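Local coordinates for protein autoinducer 2 sensor kinase/phosphatase LuxQ (Vibrio cholerae, PDB 3C38) that senses autoinducer 2 bound to LuxP through its periplasmic domain, acting in quorum sensing as a histidine kinase without the signal and as a phosphatase with it, at residues 51-56 / 141-146; 122-127 / 228-233. All blocks are in the same frame, centred on the assembly; numbering follows the deposited sequence.

Contact 1. Residues 51-56 / 141-146; sequences ASLINA and SSLIEA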
loop_
_atom_site.group_PDB
_atom_site.type_symbol
_atom_site.label_atom_id
_atom_site.label_comp_id
_atom_site.label_asym_id
_atom_site.label_seq_id
_atom_site.Cartn_x
_atom_site.Cartn_y
_atom_site.Cartn_z
ATOM N N ALA A 51 9.977 -13.824 -17.899
ATOM C CA ALA A 51 9.926 -15.241 -18.235
ATOM C C ALA A 51 10.241 -16.095 -17.014
ATOM O O ALA A 51 9.519 -17.052 -16.711
ATOM C CB ALA A 51 10.913 -15.544 -19.343
ATOM N N SER A 52 11.319 -15.748 -16.314
ATOM C CA SER A 52 11.715 -16.485 -15.118
ATOM C C SER A 52 10.488 -16.709 -14.240
ATOM O O SER A 52 10.187 -17.837 -13.853
ATOM C CB SER A 52 12.770 -15.704 -14.332
ATOM O OG SER A 52 13.899 -15.422 -15.134
ATOM N N LEU A 53 9.778 -15.628 -13.934
ATOM C CA LEU A 53 8.583 -15.731 -13.112
ATOM C C LEU A 53 7.585 -16.676 -13.760
ATOM O O LEU A 53 7.115 -17.620 -13.130
ATOM C CB LEU A 53 7.929 -14.359 -12.924
ATOM C CG LEU A 53 6.545 -14.381 -12.260
ATOM C CD1 LEU A 53 6.633 -15.047 -10.899
ATOM C CD2 LEU A 53 6.009 -12.965 -12.126
ATOM N N ILE A 54 7.270 -16.422 -15.025
ATOM C CA ILE A 54 6.306 -17.243 -15.740
ATOM C C ILE A 54 6.640 -18.731 -15.746
ATOM O O ILE A 54 5.761 -19.561 -15.504
ATOM C CB ILE A 54 6.133 -16.772 -17.196
ATOM C CG1 ILE A 54 5.613 -15.336 -17.224
ATOM C CG2 ILE A 54 5.140 -17.667 -17.912
ATOM C CD1 ILE A 54 4.223 -15.173 -16.640
ATOM N N ASN A 55 7.892 -19.088 -16.013
ATOM C CA ASN A 55 8.226 -20.507 -16.037
ATOM C C ASN A 55 8.315 -21.082 -14.625
ATOM O O ASN A 55 7.821 -22.184 -14.368
ATOM C CB ASN A 55 9.524 -20.764 -16.836
ATOM C CG ASN A 55 10.787 -20.694 -15.982
ATOM O OD1 ASN A 55 10.944 -21.438 -15.009
ATOM N ND2 ASN A 55 11.706 -19.810 -16.361
ATOM N N ALA A 56 8.927 -20.341 -13.707
ATOM C CA ALA A 56 9.039 -20.812 -12.331
ATOM C C ALA A 56 7.633 -21.142 -11.859
ATOM O O ALA A 56 7.423 -22.079 -11.087
ATOM C CB ALA A 56 9.649 -19.730 -11.448
ATOM N N SER A 141 -1.811 -7.830 -11.596
ATOM C CA SER A 141 -1.163 -7.764 -12.899
ATOM C C SER A 141 -1.168 -9.147 -13.556
ATOM O O SER A 141 -0.647 -10.117 -13.004
ATOM C CB SER A 141 0.273 -7.248 -12.761
ATOM O OG SER A 141 0.825 -6.956 -14.037
ATOM N N SER A 142 -1.759 -9.226 -14.741
ATOM C CA SER A 142 -1.857 -10.485 -15.478
ATOM C C SER A 142 -0.506 -11.141 -15.721
ATOM O O SER A 142 0.475 -10.468 -16.021
ATOM C CB SER A 142 -2.543 -10.236 -16.821
ATOM O OG SER A 142 -3.700 -9.423 -16.655
ATOM N N LEU A 143 -0.457 -12.460 -15.577
ATOM C CA LEU A 143 0.768 -13.222 -15.810
ATOM C C LEU A 143 0.525 -14.040 -17.070
ATOM O O LEU A 143 -0.104 -15.098 -17.025
ATOM C CB LEU A 143 1.064 -14.159 -14.637
ATOM C CG LEU A 143 1.439 -13.488 -13.318
ATOM C CD1 LEU A 143 1.534 -14.527 -12.216
ATOM C CD2 LEU A 143 2.766 -12.756 -13.479
ATOM N N ILE A 144 1.013 -13.533 -18.196
ATOM C CA ILE A 144 0.839 -14.200 -19.477
ATOM C C ILE A 144 2.090 -14.981 -19.858
ATOM O O ILE A 144 3.155 -14.785 -19.275
ATOM C CB ILE A 144 0.476 -13.166 -20.549
ATOM C CG1 ILE A 144 -0.851 -12.512 -20.152
ATOM C CG2 ILE A 144 0.356 -13.823 -21.915
ATOM C CD1 ILE A 144 -1.187 -11.243 -20.895
ATOM N N GLU A 145 1.973 -15.877 -20.826
ATOM C CA GLU A 145 3.130 -16.669 -21.198
ATOM C C GLU A 145 3.623 -16.429 -22.619
ATOM O O GLU A 145 2.851 -16.058 -23.506
ATOM C CB GLU A 145 2.821 -18.147 -20.992
ATOM C CG GLU A 145 4.021 -18.942 -20.552
ATOM C CD GLU A 145 4.285 -20.117 -21.446
ATOM O OE1 GLU A 145 3.421 -20.416 -22.299
ATOM O OE2 GLU A 145 5.351 -20.746 -21.290
ATOM N N ALA A 146 4.921 -16.648 -22.815
ATOM C CA ALA A 146 5.578 -16.456 -24.104
ATOM C C ALA A 146 4.694 -16.685 -25.331
ATOM O O ALA A 146 4.307 -17.817 -25.638
ATOM C CB ALA A 146 6.818 -17.342 -24.182
#
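Ile54 on helix 51-58 faces the residues just after the end of strand 134-143, and the nearest CA atoms across the contact are those of Ile54 and Glu145, 6.3 Å apart. No hydrogen bond crosses between 51-56 and 141-146, so side chains carry the contact, burying 215 Å² over both sides. Leu53 and Leu143 meet methyl against methyl, Leu53 CD2 lying 3.5 Å from Leu143 CD2, with the two side chains crossing at about a right angle. Leu53 has CG anti to its backbone N (chi1 171°). Ile54 adds a second apolar pair, its CD1 standing 3.9 Å from Leu143 CB. The modelled approaches of Ile54 to Ile144 O and to Glu145 CG are too short to be trusted in detail. Other elements touch the leucines as well: Phe68 and Phe69 of helix 65-74 meet Leu53, and Leu155 of strand 153-160 meets Leu143. The contact thus packs the short helix following helix 22-47 against one end of the five-stranded antiparallel sheet of a PAS-like (Cache) fold. The main chains are bonded away from the interface: Asn55 N to Ala51 O at 2.7 Å in the helix, and Leu143 to Val152 and Gly153 at the neighbouring strand. With no directional bond crossing, the contact rests on dispersion between the buried aliphatic groups of Leu53, Ile54 and Leu143.

Contact 2. Residues 122-127 / 228-233; sequences WHLVQT and VPTYLC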
loop_
_atom_site.group_PDB
_atom_site.type_symbol
_atom_site.label_atom_id
_atom_site.label_comp_id
_atom_site.label_asym_id
_atom_site.label_seq_id
_atom_site.Cartn_x
_atom_site.Cartn_y
_atom_site.Cartn_z
ATOM N N TRP A 122 -5.180 0.355 -8.773
ATOM C CA TRP A 122 -4.979 0.140 -7.350
ATOM C C TRP A 122 -6.354 0.078 -6.694
ATOM O O TRP A 122 -7.271 0.795 -7.102
ATOM C CB TRP A 122 -4.172 1.292 -6.752
ATOM C CG TRP A 122 -2.708 1.204 -7.023
ATOM C CD1 TRP A 122 -1.999 1.896 -7.958
ATOM C CD2 TRP A 122 -1.774 0.349 -6.356
ATOM N NE1 TRP A 122 -0.674 1.522 -7.917
ATOM C CE2 TRP A 122 -0.508 0.573 -6.942
ATOM C CE3 TRP A 122 -1.884 -0.591 -5.320
ATOM C CZ2 TRP A 122 0.644 -0.104 -6.523
ATOM C CZ3 TRP A 122 -0.745 -1.263 -4.901
ATOM C CH2 TRP A 122 0.508 -1.018 -5.506
ATOM N N HIS A 123 -6.498 -0.784 -5.694
ATOM C CA HIS A 123 -7.762 -0.931 -4.984
ATOM C C HIS A 123 -7.543 -0.755 -3.489
ATOM O O HIS A 123 -6.683 -1.414 -2.901
ATOM C CB HIS A 123 -8.360 -2.320 -5.222
ATOM C CG HIS A 123 -8.912 -2.520 -6.597
ATOM N ND1 HIS A 123 -10.212 -2.199 -6.934
ATOM C CD2 HIS A 123 -8.339 -3.000 -7.726
ATOM C CE1 HIS A 123 -10.413 -2.476 -8.209
ATOM N NE2 HIS A 123 -9.294 -2.964 -8.713
ATOM N N LEU A 124 -8.322 0.140 -2.884
ATOM C CA LEU A 124 -8.248 0.378 -1.452
ATOM C C LEU A 124 -9.226 -0.610 -0.838
ATOM O O LEU A 124 -10.437 -0.486 -1.011
ATOM C CB LEU A 124 -8.655 1.814 -1.125
ATOM C CG LEU A 124 -8.809 2.132 0.367
ATOM C CD1 LEU A 124 -7.513 1.801 1.099
ATOM C CD2 LEU A 124 -9.179 3.605 0.542
ATOM N N VAL A 125 -8.696 -1.611 -0.150
ATOM C CA VAL A 125 -9.519 -2.637 0.471
ATOM C C VAL A 125 -9.126 -2.816 1.937
ATOM O O VAL A 125 -8.037 -2.426 2.348
ATOM C CB VAL A 125 -9.361 -3.962 -0.254
ATOM C CG1 VAL A 125 -9.696 -3.782 -1.725
ATOM C CG2 VAL A 125 -7.947 -4.466 -0.088
ATOM N N GLN A 126 -10.020 -3.404 2.721
ATOM C CA GLN A 126 -9.777 -3.603 4.145
ATOM C C GLN A 126 -10.053 -5.053 4.479
ATOM O O GLN A 126 -11.016 -5.620 3.987
ATOM C CB GLN A 126 -10.724 -2.729 4.974
ATOM C CG GLN A 126 -10.899 -1.302 4.473
ATOM C CD GLN A 126 -11.425 -1.213 3.043
ATOM O OE1 GLN A 126 -12.626 -1.263 2.786
ATOM N NE2 GLN A 126 -10.517 -1.072 2.111
ATOM N N THR A 127 -9.223 -5.648 5.319
ATOM C CA THR A 127 -9.425 -7.031 5.699
ATOM C C THR A 127 -9.330 -7.214 7.203
ATOM O O THR A 127 -8.607 -6.485 7.883
ATOM C CB THR A 127 -8.373 -7.944 5.038
ATOM O OG1 THR A 127 -8.731 -9.312 5.243
ATOM C CG2 THR A 127 -7.010 -7.718 5.656
ATOM N N VAL A 228 -9.483 8.574 -7.855
ATOM C CA VAL A 228 -10.781 8.354 -7.213
ATOM C C VAL A 228 -10.717 8.714 -5.723
ATOM O O VAL A 228 -9.798 8.301 -5.015
ATOM C CB VAL A 228 -11.218 6.878 -7.345
ATOM C CG1 VAL A 228 -12.595 6.679 -6.724
ATOM C CG2 VAL A 228 -11.218 6.469 -8.817
ATOM N N PRO A 229 -11.711 9.470 -5.222
ATOM C CA PRO A 229 -11.753 9.886 -3.813
ATOM C C PRO A 229 -11.795 8.717 -2.846
ATOM O O PRO A 229 -12.505 7.749 -3.081
ATOM C CB PRO A 229 -13.034 10.727 -3.728
ATOM C CG PRO A 229 -13.260 11.190 -5.152
ATOM C CD PRO A 229 -12.903 9.955 -5.943
ATOM N N THR A 230 -11.033 8.806 -1.761
ATOM C CA THR A 230 -11.031 7.750 -0.759
ATOM C C THR A 230 -11.255 8.368 0.614
ATOM O O THR A 230 -11.309 9.593 0.746
ATOM C CB THR A 230 -9.692 7.008 -0.705
ATOM O OG1 THR A 230 -8.718 7.839 -0.046
ATOM C CG2 THR A 230 -9.226 6.661 -2.112
ATOM N N TYR A 231 -11.364 7.509 1.626
ATOM C CA TYR A 231 -11.567 7.934 3.005
ATOM C C TYR A 231 -10.231 8.061 3.770
ATOM O O TYR A 231 -10.217 8.307 4.975
ATOM C CB TYR A 231 -12.479 6.932 3.704
ATOM C CG TYR A 231 -11.956 5.510 3.684
ATOM C CD1 TYR A 231 -10.884 5.128 4.487
ATOM C CD2 TYR A 231 -12.532 4.544 2.855
ATOM C CE1 TYR A 231 -10.394 3.816 4.464
ATOM C CE2 TYR A 231 -12.052 3.230 2.820
ATOM C CZ TYR A 231 -10.986 2.871 3.627
ATOM O OH TYR A 231 -10.508 1.575 3.602
ATOM N N LEU A 232 -9.114 7.872 3.070
ATOM C CA LEU A 232 -7.794 7.987 3.685
ATOM C C LEU A 232 -7.484 9.473 3.841
ATOM O O LEU A 232 -7.354 10.186 2.847
ATOM C CB LEU A 232 -6.733 7.348 2.796
ATOM C CG LEU A 232 -6.892 5.860 2.476
ATOM C CD1 LEU A 232 -5.832 5.458 1.437
ATOM C CD2 LEU A 232 -6.770 5.018 3.754
ATOM N N CYS A 233 -7.372 9.933 5.087
ATOM C CA CYS A 233 -7.094 11.338 5.363
ATOM C C CYS A 233 -5.726 11.595 5.993
ATOM O O CYS A 233 -5.377 11.045 7.035
ATOM C CB CYS A 233 -8.176 11.918 6.275
ATOM S SG CYS A 233 -7.938 13.673 6.700
#
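Leu124 reaches from strand 123-127 toward Thr230, Tyr231 and Leu232. The bond from CA to CB is directed toward the other segment, and CG, anti to the backbone N (chi1 172°), comes 3.7 Å from Tyr231 OH. The branch CD1 continues to Leu232 CD1, at 4.0 Å. CD2 does most of the touching: it sits over one face of the Tyr231 ring, 3.9 Å from the centroid and 23° off the normal, a CH-pi contact shifted toward the rim at CZ. The same methyl also lies 3.7 Å from Thr230 CB and 3.7 Å from Leu232 CG, the two leucines meeting tip to tip. This packing joins an outermost strand of the five-stranded sheet to strand 228-239 of the four-stranded one, at the corner the chain turns at Tyr231, consistent with a seam between two PAS-like units of a tandem Cache-type sensor. An ST turn shapes that corner: Thr230 OG1 accepts from Leu232 N at 3.1 Å and also bonds to Leu223 O. Tyr231 OH is hydrogen-bonded to His135 ND1 on strand 134-143. In the conformer given, Gln126 NE2 may donate to Leu124 O from above the carbonyl plane, a doubtful bond because a second conformer is deposited.

Overall arrangement
Each contact has one segment on the five-stranded sheet, on the neighbouring strands 134-143 and 123-127; their centres are about 29 Å apart and their nearest atoms about 9 Å apart, without touching. Contact 1 is buried although far from the chain centre (about 23 Å), and it works within one sheet-and-helix unit by aliphatic packing. Contact 2 is nearer that centre, about 10 Å, yet is a surface contact, and it runs between the two sheets. There a tyrosine face joins the aliphatic groups, and no hydrogen bond crosses in either contact. Along the chain the four segments alternate, so the connections cross.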